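Local coordinates for protein myosin-17 (Arabidopsis thaliana, PDB 7KFL) that probably moves cargo along actin filaments as a plant class XI myosin, using its globular tail as the cargo-binding domain, at residues L23-D28 / A231-P236; Y76-S81 / E164-M169; T91-G96 / Q145-Y150; A188-R193 / L259-C264; C265-G270 / Y342-Y347. All blocks are in the same frame, centred on the assembly; numbering follows the deposited sequence.

Contact 1 of 5, residues L23-D28 / A231-P236; sequences LGYNGD and ANNAPP
Tyr-25 meets Asn-232 with the outer part of its ring and its hydroxyl, and its CG lies under Asn-233, an example of one aromatic side chain carrying most of a loop-to-loop contact. Its CG stands anti to the carbonyl carbon, chi1 -58°, and the phenol reaches out to the turn that follows helix 205-231. At the tip, OH donates a hydrogen bond to Asn-232 OD1; at 2.5 Å it is very short, so its exact length is doubtful. This acceptor lies at the edge of the ring and in its plane, while its amide is turned 66° from the ring. Tyr-25 CE2 comes within 3.2 Å of the backbone Asn-232 O, and over one face of the ring sits Asn-233 ND2, 4.1 Å from Tyr-25 CG. Beyond the turn at Gly-27, Asp-28 takes over with its carbonyl and its CB: its O is 3.6 Å from Asn-233 CB, and its CB is 3.8 Å from Asn-233 OD1. Asn-233 has positive phi as the C-prime residue of the Schellman motif that ends helix 205-231. The other amide branch of Asn-232, ND2, bonds back to Leu-228 O, which helps fix the rotation that presents OD1 to the phenol. Helix 71-89 borders the contact, Ser-79 OG bonding to Asn-232 O and Tyr-76 OH to Leu-23 N, while strand 25-26 pairs antiparallel with strand 29-30.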
# COMPACT_ATOMS: atom_id res chain seq x y z
N LEU A 23 -18.94 -2.10 16.77
CA LEU A 23 -20.30 -1.82 16.24
C LEU A 23 -20.46 -2.47 14.86
O LEU A 23 -21.56 -2.35 14.29
CB LEU A 23 -20.52 -0.31 16.17
CG LEU A 23 -20.40 0.44 17.50
CD1 LEU A 23 -20.89 1.87 17.37
CD2 LEU A 23 -21.16 -0.27 18.61
N GLY A 24 -19.41 -3.14 14.36
CA GLY A 24 -19.44 -3.89 13.09
C GLY A 24 -19.95 -3.04 11.94
O GLY A 24 -19.58 -1.85 11.88
N TYR A 25 -20.77 -3.62 11.06
CA TYR A 25 -21.21 -3.02 9.78
C TYR A 25 -22.70 -3.29 9.57
O TYR A 25 -23.21 -4.29 10.11
CB TYR A 25 -20.35 -3.54 8.63
CG TYR A 25 -18.88 -3.26 8.81
CD1 TYR A 25 -18.07 -4.12 9.54
CD2 TYR A 25 -18.31 -2.10 8.32
CE1 TYR A 25 -16.73 -3.85 9.75
CE2 TYR A 25 -16.97 -1.81 8.52
CZ TYR A 25 -16.18 -2.68 9.24
OH TYR A 25 -14.86 -2.39 9.43
N ASN A 26 -23.37 -2.42 8.82
CA ASN A 26 -24.81 -2.53 8.47
C ASN A 26 -24.95 -2.23 6.97
O ASN A 26 -24.67 -1.09 6.57
CB ASN A 26 -25.68 -1.62 9.34
CG ASN A 26 -27.16 -1.91 9.19
OD1 ASN A 26 -27.75 -1.63 8.15
ND2 ASN A 26 -27.76 -2.47 10.23
N GLY A 27 -25.36 -3.23 6.19
CA GLY A 27 -25.17 -3.24 4.73
C GLY A 27 -23.69 -3.43 4.42
O GLY A 27 -23.16 -4.50 4.76
N ASP A 28 -23.05 -2.42 3.83
CA ASP A 28 -21.59 -2.40 3.57
C ASP A 28 -20.98 -1.14 4.19
O ASP A 28 -19.89 -0.73 3.74
CB ASP A 28 -21.31 -2.50 2.06
CG ASP A 28 -21.85 -1.34 1.24
OD1 ASP A 28 -22.93 -0.82 1.59
OD2 ASP A 28 -21.19 -0.97 0.24
N ALA A 231 -13.50 -7.91 4.69
CA ALA A 231 -14.35 -8.21 5.88
C ALA A 231 -14.76 -6.90 6.57
O ALA A 231 -15.88 -6.86 7.12
CB ALA A 231 -13.60 -9.10 6.83
N ASN A 232 -13.88 -5.90 6.55
CA ASN A 232 -14.09 -4.56 7.18
C ASN A 232 -14.60 -3.56 6.13
O ASN A 232 -14.62 -2.36 6.43
CB ASN A 232 -12.82 -4.08 7.87
CG ASN A 232 -12.67 -4.64 9.27
OD1 ASN A 232 -13.43 -4.26 10.16
ND2 ASN A 232 -11.71 -5.52 9.48
N ASN A 233 -15.01 -4.05 4.95
CA ASN A 233 -15.59 -3.23 3.85
C ASN A 233 -14.75 -1.97 3.63
O ASN A 233 -15.34 -0.88 3.46
CB ASN A 233 -17.07 -2.91 4.12
CG ASN A 233 -17.95 -4.13 3.93
OD1 ASN A 233 -18.23 -4.52 2.81
ND2 ASN A 233 -18.39 -4.72 5.03
N ALA A 234 -13.43 -2.12 3.63
CA ALA A 234 -12.46 -1.05 3.27
C ALA A 234 -12.74 -0.63 1.83
O ALA A 234 -12.89 -1.49 0.96
CB ALA A 234 -11.05 -1.56 3.43
N PRO A 235 -12.85 0.69 1.53
CA PRO A 235 -13.18 1.14 0.18
C PRO A 235 -12.15 0.63 -0.83
O PRO A 235 -10.96 0.87 -0.66
CB PRO A 235 -13.18 2.67 0.27
CG PRO A 235 -12.40 2.98 1.54
CD PRO A 235 -12.65 1.81 2.46
N PRO A 236 -12.57 -0.12 -1.88
CA PRO A 236 -11.63 -0.76 -2.80
C PRO A 236 -10.47 0.16 -3.24
O PRO A 236 -9.36 -0.33 -3.32
CB PRO A 236 -12.52 -1.12 -4.00
CG PRO A 236 -13.88 -1.37 -3.38
CD PRO A 236 -13.98 -0.38 -2.23

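Contact 2 of 5, residues Y76-S81 / E164-M169; sequences YWLSNS and EKIYGM
Ile-166 is the main side chain that helix 150-186 lends to helix 71-89, and its two branches divide the work against Trp-77, Leu-78 and Ser-81. From CB, which points toward the opposing helix, the branch CG2 stands anti to the backbone N and rests 3.8 Å from Leu-78 CB, close also to the backbone N of that leucine. The other branch runs through CG1, which lies anti to the carbonyl carbon (chi1 -72°), to the terminal methyl. There CD1 meets Trp-77 CB at 3.9 Å and Ser-81 OG at 4.1 Å, while the indole leads away. Leu-78 reaches back in turn: its CD1 touches Tyr-167 CB at 4.1 Å and lies 4.0 Å from Tyr-167 N. The short segments run roughly antiparallel, at 144°, with axes 9.4 Å apart, a helix-on-helix contact within the tail's helical bundle. Helix 53-65 packs on Ile-166 and Trp-77 through Ile-61, while Leu-238 of helix 236-260 covers Leu-78. Every touching residue is buried, and the hydroxyl that Ile-166 CD1 touches, Ser-81 OG, is directed to Trp-77 O of its own helix, a bond modelled too short for its length to be trusted. The chemistry is thus mainly that of methyl and methylene groups in van der Waals contact, which implies cohesion by shape and burial rather than by directed bonds.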
# COMPACT_ATOMS: atom_id res chain seq x y z
N TYR A 76 -10.51 -2.00 10.76
CA TYR A 76 -11.80 -1.49 11.29
C TYR A 76 -11.82 0.04 11.21
O TYR A 76 -12.77 0.61 10.64
CB TYR A 76 -12.02 -1.96 12.73
CG TYR A 76 -13.33 -1.52 13.33
CD1 TYR A 76 -14.53 -2.11 12.94
CD2 TYR A 76 -13.39 -0.51 14.28
CE1 TYR A 76 -15.74 -1.71 13.48
CE2 TYR A 76 -14.59 -0.10 14.83
CZ TYR A 76 -15.77 -0.70 14.43
OH TYR A 76 -16.96 -0.30 14.97
N TRP A 77 -10.78 0.68 11.77
CA TRP A 77 -10.70 2.16 11.90
C TRP A 77 -10.29 2.82 10.58
O TRP A 77 -10.54 4.03 10.43
CB TRP A 77 -9.77 2.56 13.06
CG TRP A 77 -10.47 2.51 14.38
CD1 TRP A 77 -10.15 1.75 15.47
CD2 TRP A 77 -11.67 3.22 14.73
NE1 TRP A 77 -11.04 1.97 16.48
CE2 TRP A 77 -11.99 2.86 16.06
CE3 TRP A 77 -12.49 4.13 14.06
CZ2 TRP A 77 -13.10 3.39 16.72
CZ3 TRP A 77 -13.59 4.66 14.72
CH2 TRP A 77 -13.88 4.29 16.03
N LEU A 78 -9.70 2.07 9.65
CA LEU A 78 -9.47 2.55 8.26
C LEU A 78 -10.83 2.76 7.58
O LEU A 78 -11.07 3.87 7.07
CB LEU A 78 -8.62 1.56 7.47
CG LEU A 78 -8.33 1.97 6.03
CD1 LEU A 78 -7.17 2.96 5.98
CD2 LEU A 78 -8.04 0.76 5.16
N SER A 79 -11.68 1.73 7.59
CA SER A 79 -13.02 1.72 6.96
C SER A 79 -13.90 2.81 7.57
O SER A 79 -14.61 3.49 6.81
CB SER A 79 -13.67 0.37 7.07
OG SER A 79 -14.80 0.28 6.22
N ASN A 80 -13.84 2.98 8.90
CA ASN A 80 -14.66 3.97 9.66
C ASN A 80 -14.16 5.39 9.39
O ASN A 80 -15.00 6.27 9.11
CB ASN A 80 -14.67 3.67 11.16
CG ASN A 80 -15.80 2.73 11.54
OD1 ASN A 80 -16.95 3.15 11.61
ND2 ASN A 80 -15.49 1.47 11.76
N SER A 81 -12.85 5.62 9.49
CA SER A 81 -12.21 6.95 9.27
C SER A 81 -12.52 7.45 7.86
O SER A 81 -12.90 8.63 7.72
CB SER A 81 -10.73 6.89 9.52
OG SER A 81 -10.46 6.41 10.83
N GLU A 164 -4.26 8.50 7.34
CA GLU A 164 -2.93 8.36 6.69
C GLU A 164 -2.03 7.48 7.57
O GLU A 164 -1.35 6.61 7.02
CB GLU A 164 -2.32 9.74 6.44
CG GLU A 164 -3.01 10.49 5.31
CD GLU A 164 -2.69 11.97 5.20
OE1 GLU A 164 -1.81 12.44 5.95
OE2 GLU A 164 -3.32 12.65 4.37
N LYS A 165 -2.05 7.69 8.89
CA LYS A 165 -1.27 6.90 9.88
C LYS A 165 -1.73 5.44 9.86
O LYS A 165 -0.86 4.54 9.81
CB LYS A 165 -1.43 7.49 11.29
CG LYS A 165 -0.76 6.69 12.40
CD LYS A 165 -0.67 7.45 13.70
CE LYS A 165 -0.27 6.58 14.88
NZ LYS A 165 1.13 6.11 14.77
N ILE A 166 -3.04 5.21 9.93
CA ILE A 166 -3.66 3.85 9.94
C ILE A 166 -3.30 3.15 8.62
O ILE A 166 -2.73 2.04 8.69
CB ILE A 166 -5.18 3.94 10.20
CG1 ILE A 166 -5.46 4.31 11.66
CG2 ILE A 166 -5.89 2.65 9.81
CD1 ILE A 166 -6.84 4.87 11.90
N TYR A 167 -3.60 3.77 7.48
CA TYR A 167 -3.23 3.28 6.12
C TYR A 167 -1.75 2.87 6.12
O TYR A 167 -1.43 1.76 5.65
CB TYR A 167 -3.46 4.35 5.05
CG TYR A 167 -2.86 4.01 3.71
CD1 TYR A 167 -1.55 4.34 3.41
CD2 TYR A 167 -3.61 3.36 2.74
CE1 TYR A 167 -0.99 4.03 2.18
CE2 TYR A 167 -3.07 3.05 1.50
CZ TYR A 167 -1.75 3.39 1.22
OH TYR A 167 -1.22 3.07 0.01
N GLY A 168 -0.88 3.75 6.62
CA GLY A 168 0.57 3.55 6.69
C GLY A 168 0.94 2.33 7.52
O GLY A 168 1.87 1.62 7.11
N MET A 169 0.24 2.10 8.63
CA MET A 169 0.54 1.01 9.61
C MET A 169 0.12 -0.35 9.03
O MET A 169 0.90 -1.31 9.20
CB MET A 169 -0.17 1.25 10.94
CG MET A 169 0.57 2.24 11.83
SD MET A 169 -0.52 3.04 13.03
CE MET A 169 -0.52 1.82 14.34

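Contact 3 of 5, residues T91-G96 / Q145-Y150; sequences TLKATG and QVEAKY
Thr-95 OG1 donates to Ala-148 O at 2.7 Å, in the carbonyl plane, and Lys-93 N meets Val-146 O at 2.9 Å in an almost straight bond of 175°. Lys-93 O accepts from Ala-148 N at 3.0 Å, and Thr-91 O from Val-146 N at 3.2 Å. Replacing Thr-95 by a valine would probably leave Ala-148 O without its hydroxyl mate and set an apolar methyl against that carbonyl. Outward from these bonds, Leu-92 and Val-146 lie side by side on one face of the strand pair, Leu-92 CB resting 3.7 Å from Ala-148 CB, with Phe-46 against Leu-92 and Val-146. On the other face the aliphatic chain of Lys-93 crosses Gln-145 at about a right angle, CE lying 3.3 Å from Gln-145 OE1. Tyr-150 turns its ring edge to Thr-95 O. The bonding of Lys-93 N and O to the residues flanking Glu-147 is the signature of parallel beta pairing, here a two-stranded sheet leading into a helix whose N-cap position is Lys-149.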
# COMPACT_ATOMS: atom_id res chain seq x y z
N THR A 91 -19.85 17.92 4.09
CA THR A 91 -20.67 18.62 5.12
C THR A 91 -20.02 19.96 5.50
O THR A 91 -20.63 21.01 5.20
CB THR A 91 -20.88 17.72 6.34
OG1 THR A 91 -21.62 16.58 5.92
CG2 THR A 91 -21.62 18.41 7.47
N LEU A 92 -18.84 19.92 6.13
CA LEU A 92 -18.17 21.10 6.74
C LEU A 92 -17.82 22.13 5.66
O LEU A 92 -17.02 21.79 4.77
CB LEU A 92 -16.91 20.66 7.49
CG LEU A 92 -17.07 19.55 8.53
CD1 LEU A 92 -15.87 19.53 9.47
CD2 LEU A 92 -18.36 19.71 9.33
N LYS A 93 -18.41 23.33 5.73
CA LYS A 93 -17.99 24.53 4.96
C LYS A 93 -16.91 25.26 5.77
O LYS A 93 -17.12 25.45 6.99
CB LYS A 93 -19.17 25.47 4.70
CG LYS A 93 -20.07 25.13 3.52
CD LYS A 93 -21.27 26.05 3.40
CE LYS A 93 -22.22 25.70 2.27
NZ LYS A 93 -22.07 26.60 1.10
N ALA A 94 -15.81 25.65 5.13
CA ALA A 94 -14.63 26.30 5.76
C ALA A 94 -15.00 27.73 6.19
O ALA A 94 -15.75 28.40 5.45
CB ALA A 94 -13.46 26.30 4.81
N THR A 95 -14.49 28.16 7.35
CA THR A 95 -14.70 29.51 7.94
C THR A 95 -13.36 30.07 8.42
O THR A 95 -12.42 29.27 8.64
CB THR A 95 -15.72 29.46 9.08
OG1 THR A 95 -15.21 28.66 10.14
CG2 THR A 95 -17.07 28.92 8.65
N GLY A 96 -13.28 31.40 8.57
CA GLY A 96 -12.08 32.11 9.05
C GLY A 96 -10.97 32.11 8.02
O GLY A 96 -11.26 32.43 6.85
N GLN A 145 -24.95 21.01 4.18
CA GLN A 145 -23.72 21.76 4.53
C GLN A 145 -23.95 22.54 5.83
O GLN A 145 -25.04 23.13 5.98
CB GLN A 145 -23.34 22.73 3.40
CG GLN A 145 -23.00 22.04 2.08
CD GLN A 145 -21.51 21.93 1.84
OE1 GLN A 145 -20.90 22.81 1.24
NE2 GLN A 145 -20.93 20.84 2.29
N VAL A 146 -22.97 22.53 6.73
CA VAL A 146 -22.93 23.37 7.97
C VAL A 146 -21.61 24.15 7.95
O VAL A 146 -20.57 23.55 7.62
CB VAL A 146 -23.08 22.52 9.25
CG1 VAL A 146 -24.14 21.44 9.09
CG2 VAL A 146 -21.77 21.90 9.72
N GLU A 147 -21.66 25.46 8.26
CA GLU A 147 -20.45 26.31 8.38
C GLU A 147 -19.72 25.90 9.66
O GLU A 147 -20.13 26.33 10.75
CB GLU A 147 -20.81 27.80 8.34
CG GLU A 147 -21.31 28.26 6.98
CD GLU A 147 -21.31 29.77 6.77
OE1 GLU A 147 -20.22 30.37 6.83
OE2 GLU A 147 -22.40 30.33 6.54
N ALA A 148 -18.69 25.06 9.52
CA ALA A 148 -17.93 24.43 10.62
C ALA A 148 -17.12 25.50 11.36
O ALA A 148 -16.47 26.33 10.69
CB ALA A 148 -17.03 23.35 10.08
N LYS A 149 -17.15 25.47 12.70
CA LYS A 149 -16.31 26.31 13.59
C LYS A 149 -14.94 25.63 13.75
O LYS A 149 -14.77 24.53 13.20
CB LYS A 149 -17.02 26.55 14.92
CG LYS A 149 -18.33 27.32 14.82
CD LYS A 149 -18.19 28.71 14.22
CE LYS A 149 -19.50 29.46 14.13
NZ LYS A 149 -20.34 28.96 13.00
N TYR A 150 -14.01 26.27 14.46
CA TYR A 150 -12.56 25.94 14.46
C TYR A 150 -12.32 24.55 15.06
O TYR A 150 -11.48 23.82 14.55
CB TYR A 150 -11.75 27.04 15.15
CG TYR A 150 -11.77 28.36 14.42
CD1 TYR A 150 -11.75 28.42 13.03
CD2 TYR A 150 -11.78 29.57 15.11
CE1 TYR A 150 -11.76 29.62 12.35
CE2 TYR A 150 -11.80 30.78 14.44
CZ TYR A 150 -11.79 30.81 13.06
OH TYR A 150 -11.80 31.99 12.38

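Contact 4 of 5, residues A188-R193 / L259-C264; sequences APRTSR and LLRREC
Glu-263 and Arg-190 are brought across each other at a slant by bends in both chains. In Glu-263, CG lies between the backbone N and the carbonyl carbon (chi1 65°), and a second bend, chi2 -90°, folds CD round. In Arg-190 CG stands anti to the carbonyl carbon and the chain turns at chi3, which swings NE off the line of the methylenes. The result is a contact through carbon rather than charge: Arg-190 CD lies 3.5 Å from Glu-263 OE2, whereas Arg-190 NE stays 4.7 Å from Glu-263 OE2. The guanidinium and carboxylate planes are 52° apart. Beside this pair Pro-189 presses its ring on the same turn, CB lying 3.5 Å from Glu-263 O and 3.7 Å from Glu-263 CG. Its CG is 4.1 Å from Cys-264 SG, an apolar touch. Behind the contact, the short helix 188-191 ends as Ser-192 returns both its N and its OG to Ala-188 O, from opposite faces of the carbonyl plane. Here helix 188-191 meets the turn joining helix 236-260 to helix 267-287, and Pro-189 also touches Asn-269. Arg-261 brings a like charge near, its NH1 5.1 Å from Arg-190 NE. No salt bridge forms across the contact: the carboxylate lies near two positive groups, which would probably attract it diffusely and temper the repulsion between the arginines, with van der Waals touch at the closest atoms.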
# COMPACT_ATOMS: atom_id res chain seq x y z
N ALA A 188 17.90 -17.94 -2.03
CA ALA A 188 17.67 -19.20 -2.78
C ALA A 188 18.94 -19.67 -3.48
O ALA A 188 19.25 -20.86 -3.43
CB ALA A 188 16.52 -19.03 -3.75
N PRO A 189 19.72 -18.78 -4.14
CA PRO A 189 21.01 -19.17 -4.72
C PRO A 189 21.97 -19.73 -3.67
O PRO A 189 22.58 -20.75 -3.93
CB PRO A 189 21.54 -17.85 -5.31
CG PRO A 189 20.29 -17.06 -5.59
CD PRO A 189 19.40 -17.37 -4.41
N ARG A 190 22.08 -19.08 -2.51
CA ARG A 190 22.99 -19.46 -1.40
C ARG A 190 22.45 -20.71 -0.70
O ARG A 190 23.28 -21.52 -0.23
CB ARG A 190 23.17 -18.29 -0.43
CG ARG A 190 24.07 -17.18 -0.95
CD ARG A 190 24.04 -15.94 -0.09
NE ARG A 190 24.46 -16.20 1.28
CZ ARG A 190 25.73 -16.32 1.68
NH1 ARG A 190 26.73 -16.20 0.82
NH2 ARG A 190 25.99 -16.56 2.96
N THR A 191 21.12 -20.87 -0.62
CA THR A 191 20.43 -22.04 -0.00
C THR A 191 20.67 -23.29 -0.86
O THR A 191 20.74 -24.39 -0.27
CB THR A 191 18.93 -21.77 0.19
OG1 THR A 191 18.78 -20.50 0.82
CG2 THR A 191 18.26 -22.83 1.03
N SER A 192 20.79 -23.13 -2.18
CA SER A 192 21.13 -24.21 -3.15
C SER A 192 22.65 -24.41 -3.20
O SER A 192 23.20 -24.44 -4.31
CB SER A 192 20.56 -23.91 -4.51
OG SER A 192 19.16 -23.71 -4.45
N ARG A 193 23.28 -24.54 -2.02
CA ARG A 193 24.76 -24.62 -1.81
C ARG A 193 25.50 -24.54 -3.16
O ARG A 193 25.97 -23.44 -3.48
CB ARG A 193 25.14 -25.90 -1.06
CG ARG A 193 24.49 -26.03 0.31
CD ARG A 193 23.38 -27.06 0.41
NE ARG A 193 22.59 -27.24 -0.80
CZ ARG A 193 22.75 -28.21 -1.70
NH1 ARG A 193 23.70 -29.12 -1.56
NH2 ARG A 193 21.96 -28.26 -2.76
N LEU A 259 21.10 -6.54 -8.95
CA LEU A 259 22.16 -5.51 -9.16
C LEU A 259 23.32 -5.71 -8.17
O LEU A 259 24.46 -5.42 -8.56
CB LEU A 259 21.56 -4.11 -8.99
CG LEU A 259 20.43 -3.73 -9.94
CD1 LEU A 259 19.97 -2.31 -9.66
CD2 LEU A 259 20.85 -3.87 -11.40
N LEU A 260 23.03 -6.17 -6.94
CA LEU A 260 23.99 -6.13 -5.80
C LEU A 260 24.49 -7.53 -5.42
O LEU A 260 25.60 -7.60 -4.84
CB LEU A 260 23.30 -5.46 -4.60
CG LEU A 260 22.89 -4.00 -4.81
CD1 LEU A 260 22.39 -3.40 -3.50
CD2 LEU A 260 24.04 -3.17 -5.36
N ARG A 261 23.74 -8.59 -5.72
CA ARG A 261 24.13 -9.99 -5.41
C ARG A 261 24.52 -10.71 -6.71
O ARG A 261 23.64 -10.88 -7.57
CB ARG A 261 23.00 -10.74 -4.70
CG ARG A 261 22.49 -10.05 -3.45
CD ARG A 261 21.87 -11.05 -2.49
NE ARG A 261 21.50 -10.43 -1.23
CZ ARG A 261 21.25 -11.10 -0.10
NH1 ARG A 261 21.34 -12.42 -0.06
NH2 ARG A 261 20.92 -10.43 0.99
N ARG A 262 25.79 -11.10 -6.82
CA ARG A 262 26.36 -11.83 -7.99
C ARG A 262 25.54 -13.11 -8.21
O ARG A 262 25.09 -13.32 -9.35
CB ARG A 262 27.85 -12.11 -7.75
CG ARG A 262 28.58 -12.69 -8.95
CD ARG A 262 28.69 -14.20 -8.91
NE ARG A 262 29.53 -14.74 -9.97
CZ ARG A 262 29.82 -16.03 -10.14
NH1 ARG A 262 29.33 -16.93 -9.30
NH2 ARG A 262 30.59 -16.41 -11.14
N GLU A 263 25.33 -13.88 -7.14
CA GLU A 263 24.66 -15.21 -7.15
C GLU A 263 23.22 -15.11 -7.66
O GLU A 263 22.72 -16.13 -8.17
CB GLU A 263 24.70 -15.87 -5.77
CG GLU A 263 23.91 -15.14 -4.69
CD GLU A 263 24.68 -14.09 -3.91
OE1 GLU A 263 25.69 -13.59 -4.44
OE2 GLU A 263 24.26 -13.78 -2.78
N CYS A 264 22.56 -13.95 -7.50
CA CYS A 264 21.16 -13.71 -7.96
C CYS A 264 21.15 -13.35 -9.45
O CYS A 264 20.07 -13.43 -10.07
CB CYS A 264 20.48 -12.60 -7.18
SG CYS A 264 20.32 -12.97 -5.41

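Contact 5 of 5, residues C265-G270 / Y342-Y347; sequences CSFSNG and YWDDKY
Cys-265 O accepts from Trp-343 N at 3.3 Å, in the carbonyl plane, and Tyr-342 CA approaches the same oxygen, so two backbones meet just before helix 267-287, in the DIL region. A helix cap and an Asx turn organise the place: Ser-266 is the N-cap of that helix, its OG accepting from Asn-269 N, while Asp-344 OD1 accepts from Lys-346 N, the Asx turn, and from Tyr-347 N, which extends it to an Asx motif. Ser-266 CB lies over the face of the Trp-343 indole in a CH-pi contact, 3.9 Å from the five-membered ring centroid; Trp-343 NE1 is bonded to Arg-262 O. Phe-267, its CG anti to the backbone N (chi1 -168°), lies alongside Asp-344, ring and carboxylate almost parallel. An alanine in place of Asp-344 would probably cost the N-H groups of Lys-346 and Tyr-347 their acceptor and the Thr-349 hydroxyl, bonded to OD2, one of its partners. The Phe-267 and Tyr-347 rings meet obliquely, centroids 4.8 Å apart and planes at 44°. Lys-346 CD passes 3.7 Å from Ser-268 CB on its way to a salt bridge with Glu-271. At the Phe-267 ring edge, in plane, Tyr-342 OH sits 3.5 Å from CD2, hydrogen-bonded to Lys-314 and Thr-349.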
# COMPACT_ATOMS: atom_id res chain seq x y z
N CYS A 265 22.30 -12.96 -10.01
CA CYS A 265 22.45 -12.53 -11.42
C CYS A 265 22.89 -13.74 -12.27
O CYS A 265 23.97 -13.69 -12.88
CB CYS A 265 23.44 -11.38 -11.52
SG CYS A 265 23.06 -10.23 -12.87
N SER A 266 22.06 -14.79 -12.28
CA SER A 266 22.31 -16.07 -13.01
C SER A 266 21.06 -16.46 -13.80
O SER A 266 19.99 -15.87 -13.57
CB SER A 266 22.72 -17.16 -12.06
OG SER A 266 21.69 -17.45 -11.13
N PHE A 267 21.20 -17.43 -14.70
CA PHE A 267 20.09 -18.00 -15.51
C PHE A 267 19.13 -18.74 -14.57
O PHE A 267 17.91 -18.48 -14.64
CB PHE A 267 20.61 -18.93 -16.60
CG PHE A 267 19.56 -19.31 -17.61
CD1 PHE A 267 18.63 -20.30 -17.34
CD2 PHE A 267 19.48 -18.64 -18.82
CE1 PHE A 267 17.65 -20.63 -18.26
CE2 PHE A 267 18.50 -18.97 -19.75
CZ PHE A 267 17.59 -19.96 -19.47
N SER A 268 19.67 -19.62 -13.73
CA SER A 268 18.92 -20.51 -12.80
C SER A 268 18.07 -19.66 -11.84
O SER A 268 16.93 -20.06 -11.55
CB SER A 268 19.83 -21.44 -12.05
OG SER A 268 20.51 -20.76 -11.00
N ASN A 269 18.61 -18.52 -11.37
CA ASN A 269 17.90 -17.61 -10.44
C ASN A 269 16.84 -16.81 -11.22
O ASN A 269 15.82 -16.43 -10.61
CB ASN A 269 18.85 -16.68 -9.68
CG ASN A 269 18.18 -16.08 -8.46
OD1 ASN A 269 17.81 -16.80 -7.54
ND2 ASN A 269 18.00 -14.77 -8.46
N GLY A 270 17.08 -16.55 -12.51
CA GLY A 270 16.08 -15.96 -13.42
C GLY A 270 14.85 -16.83 -13.52
O GLY A 270 13.73 -16.29 -13.42
N TYR A 342 26.46 -11.19 -14.87
CA TYR A 342 25.76 -12.42 -15.34
C TYR A 342 26.73 -13.60 -15.39
O TYR A 342 27.87 -13.42 -15.87
CB TYR A 342 25.12 -12.19 -16.71
CG TYR A 342 24.41 -13.40 -17.28
CD1 TYR A 342 23.12 -13.72 -16.88
CD2 TYR A 342 25.03 -14.23 -18.20
CE1 TYR A 342 22.47 -14.83 -17.40
CE2 TYR A 342 24.39 -15.34 -18.72
CZ TYR A 342 23.10 -15.64 -18.32
OH TYR A 342 22.46 -16.73 -18.83
N TRP A 343 26.29 -14.76 -14.91
CA TRP A 343 27.04 -16.05 -14.94
C TRP A 343 26.04 -17.20 -15.05
O TRP A 343 24.83 -16.94 -14.92
CB TRP A 343 27.94 -16.18 -13.70
CG TRP A 343 27.16 -16.32 -12.42
CD1 TRP A 343 26.43 -15.35 -11.80
CD2 TRP A 343 27.03 -17.50 -11.61
NE1 TRP A 343 25.85 -15.84 -10.66
CE2 TRP A 343 26.21 -17.16 -10.52
CE3 TRP A 343 27.53 -18.80 -11.69
CZ2 TRP A 343 25.87 -18.07 -9.52
CZ3 TRP A 343 27.20 -19.71 -10.71
CH2 TRP A 343 26.38 -19.35 -9.64
N ASP A 344 26.52 -18.43 -15.28
CA ASP A 344 25.66 -19.61 -15.57
C ASP A 344 26.47 -20.90 -15.40
O ASP A 344 27.23 -21.25 -16.32
CB ASP A 344 25.06 -19.48 -16.97
CG ASP A 344 23.93 -20.45 -17.26
OD1 ASP A 344 23.65 -21.30 -16.40
OD2 ASP A 344 23.34 -20.34 -18.35
N ASP A 345 26.31 -21.57 -14.25
CA ASP A 345 26.93 -22.89 -13.95
C ASP A 345 25.89 -24.01 -14.13
O ASP A 345 26.10 -25.10 -13.56
CB ASP A 345 27.50 -22.92 -12.52
CG ASP A 345 28.84 -22.23 -12.39
OD1 ASP A 345 29.09 -21.27 -13.16
OD2 ASP A 345 29.63 -22.64 -11.51
N LYS A 346 24.82 -23.75 -14.89
CA LYS A 346 23.72 -24.72 -15.14
C LYS A 346 23.68 -25.07 -16.63
O LYS A 346 23.78 -26.27 -16.95
CB LYS A 346 22.39 -24.15 -14.66
CG LYS A 346 21.23 -25.14 -14.66
CD LYS A 346 19.98 -24.61 -14.00
CE LYS A 346 18.79 -25.54 -14.19
NZ LYS A 346 17.52 -24.87 -13.83
N TYR A 347 23.53 -24.06 -17.50
CA TYR A 347 23.46 -24.21 -18.98
C TYR A 347 24.76 -23.75 -19.64
O TYR A 347 24.97 -24.10 -20.82
CB TYR A 347 22.28 -23.41 -19.54
CG TYR A 347 20.92 -23.90 -19.11
CD1 TYR A 347 20.46 -23.68 -17.82
CD2 TYR A 347 20.08 -24.57 -19.98
CE1 TYR A 347 19.21 -24.12 -17.41
CE2 TYR A 347 18.83 -25.02 -19.59
CZ TYR A 347 18.39 -24.79 -18.30
OH TYR A 347 17.16 -25.23 -17.90

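From the N terminus, contact 1 opens at residues 23-28 and closes at 231-236, the longest loop of the set. Within it, contact 2 joins helix 71-89 to helix 150-186, and contact 3, inside contact 2 in turn, pairs the strands that follow the first helix and precede the second. Contacts 1 and 2 touch through Ser-79 and Tyr-76. Contact 4 opens at 188-193, before contact 1 has closed, and ends at 259-264, so the two cross, on opposite sides of the chain's centre with centres about 44 Å apart. Contact 5 follows in series and touches contact 4, where Cys-264 O meets Asn-269 ND2, so that one end of the elongated tail is tied twice.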